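Local coordinates for probable E3 ubiquitin-protein ligase HERC1 (Homo sapiens, PDB 4QT6) that is a probable E3 ubiquitin ligase whose SPRY domain, the part in this structure, presumably serves as a protein-interaction module, at residues A[140-143]-A[148-151]. Sequence-based numbering, arbitrary orientation. Where two conformers were deposited one is given.
With ARF (formamide), chain B.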
loop_
_atom_site.group_PDB
_atom_site.type_symbol
_atom_site.label_atom_id
_atom_site.label_comp_id
_atom_site.label_asym_id
_atom_site.label_seq_id
_atom_site.Cartn_x
_atom_site.Cartn_y
_atom_site.Cartn_z
ATOM N N VAL A 140 0.142 -2.388 3.030
ATOM C CA VAL A 140 -1.134 -2.738 2.440
ATOM C C VAL A 140 -2.146 -2.592 3.557
ATOM O O VAL A 140 -1.854 -2.935 4.707
ATOM C CB VAL A 140 -1.095 -4.189 1.917
ATOM C CG1 VAL A 140 -2.459 -4.640 1.445
ATOM C CG2 VAL A 140 -0.062 -4.312 0.809
HETATM N N MSE A 141 -3.326 -2.070 3.227
HETATM C CA MSE A 141 -4.430 -1.959 4.191
HETATM C C MSE A 141 -5.672 -2.514 3.538
HETATM O O MSE A 141 -5.858 -2.329 2.338
HETATM C CB MSE A 141 -4.560 -0.471 4.539
HETATM C CG MSE A 141 -5.532 -0.095 5.654
HETATM SE SE MSE A 141 -7.394 0.133 5.025
HETATM C CE MSE A 141 -7.127 0.751 3.180
ATOM N N PHE A 142 -6.517 -3.186 4.316
ATOM C CA PHE A 142 -7.795 -3.678 3.835
ATOM C C PHE A 142 -8.925 -3.053 4.644
ATOM O O PHE A 142 -8.908 -3.124 5.873
ATOM C CB PHE A 142 -7.848 -5.193 3.985
ATOM C CG PHE A 142 -6.714 -5.923 3.319
ATOM C CD1 PHE A 142 -6.638 -6.022 1.926
ATOM C CD2 PHE A 142 -5.738 -6.554 4.094
ATOM C CE1 PHE A 142 -5.595 -6.703 1.330
ATOM C CE2 PHE A 142 -4.684 -7.244 3.491
ATOM C CZ PHE A 142 -4.618 -7.304 2.115
ATOM N N TYR A 143 -9.884 -2.440 3.952
ATOM C CA TYR A 143 -11.034 -1.814 4.629
ATOM C C TYR A 143 -12.288 -2.642 4.537
ATOM O O TYR A 143 -13.341 -2.239 5.068
ATOM C CB TYR A 143 -11.289 -0.380 4.145
ATOM C CG TYR A 143 -11.508 -0.233 2.665
ATOM C CD1 TYR A 143 -12.753 -0.463 2.102
ATOM C CD2 TYR A 143 -10.470 0.128 1.819
ATOM C CE1 TYR A 143 -12.951 -0.349 0.751
ATOM C CE2 TYR A 143 -10.665 0.261 0.455
ATOM C CZ TYR A 143 -11.915 0.050 -0.075
ATOM O OH TYR A 143 -12.107 0.199 -1.418
ATOM N N GLY A 148 -9.825 -12.404 3.127
ATOM C CA GLY A 148 -9.554 -13.103 1.872
ATOM C C GLY A 148 -8.663 -12.483 0.830
ATOM O O GLY A 148 -8.098 -13.197 -0.017
ATOM N N GLU A 149 -8.572 -11.160 0.827
ATOM C CA GLU A 149 -7.756 -10.492 -0.178
ATOM C C GLU A 149 -6.308 -10.869 0.062
ATOM O O GLU A 149 -5.934 -11.144 1.193
ATOM C CB GLU A 149 -7.868 -8.976 -0.097
ATOM C CG GLU A 149 -9.243 -8.371 -0.354
ATOM C CD GLU A 149 -10.084 -8.253 0.893
ATOM O OE1 GLU A 149 -9.708 -8.789 1.948
ATOM O OE2 GLU A 149 -11.146 -7.618 0.818
ATOM N N LYS A 150 -5.503 -10.860 -1.000
ATOM C CA LYS A 150 -4.075 -11.181 -0.903
ATOM C C LYS A 150 -3.238 -10.271 -1.786
ATOM O O LYS A 150 -3.571 -10.055 -2.954
ATOM C CB LYS A 150 -3.791 -12.641 -1.300
ATOM C CG LYS A 150 -4.450 -13.683 -0.427
ATOM C CD LYS A 150 -3.943 -15.059 -0.823
ATOM C CE LYS A 150 -4.719 -16.143 -0.078
ATOM N NZ LYS A 150 -3.986 -17.430 0.040
ATOM N N VAL A 151 -2.163 -9.727 -1.226
ATOM C CA VAL A 151 -1.239 -8.851 -1.972
ATOM C C VAL A 151 0.184 -9.341 -1.777
ATOM O O VAL A 151 0.612 -9.599 -0.644
ATOM C CB VAL A 151 -1.356 -7.380 -1.486
ATOM C CG1 VAL A 151 -0.401 -6.446 -2.235
ATOM C CG2 VAL A 151 -2.789 -6.884 -1.631
HETATM N N ARF B . -15.488 -1.555 -3.000
HETATM C C ARF B . -15.541 -0.265 -2.674
HETATM O O ARF B . -14.590 0.285 -2.141
#
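With CG anti to the carbonyl carbon (chi1 -55°), the ring of F142 reaches from strand 137-142 to E149 and V151, while V140 and V151, each with CG1 anti to the backbone N, meet methyl to methyl. CE1 of F142 lies 3.5 Å from CB of E149, an oblique approach, and 4.1 Å from CG2 of V151. The chain of E149 bends at chi2 (89°) and runs past the ring in the opposite direction, its carboxylate plane 16° from that of the phenyl. The buried acid is satisfied elsewhere: OE1 is hydrogen-bonded to H20, whose ring also stacks on F142, and OE2 to S144. Two residues back along strand 137-142, CG2 of V140 packs on CG1 of V151 at 3.7 Å, and CG1 of V140 on CG2 of V151 at 3.8 Å; F43 touches both valines. Without this ring, as with an alanine at F142, E149 CB and V151 CG2 would probably face a gap and H20 would lose a stacking partner. The CB of Y143 is directed away from 148-151, and its OH donates a 2.6 Å hydrogen bond to O of a formamide, an oxygen at the edge of the Y143 ring, near its plane; R79 also bonds both hydroxyl and formamide. Strands 137-142 and 150-154 belong to different antiparallel sheets, so the apolar contact is face-to-face packing between the two layers of the SPRY (B30.2) beta-sandwich.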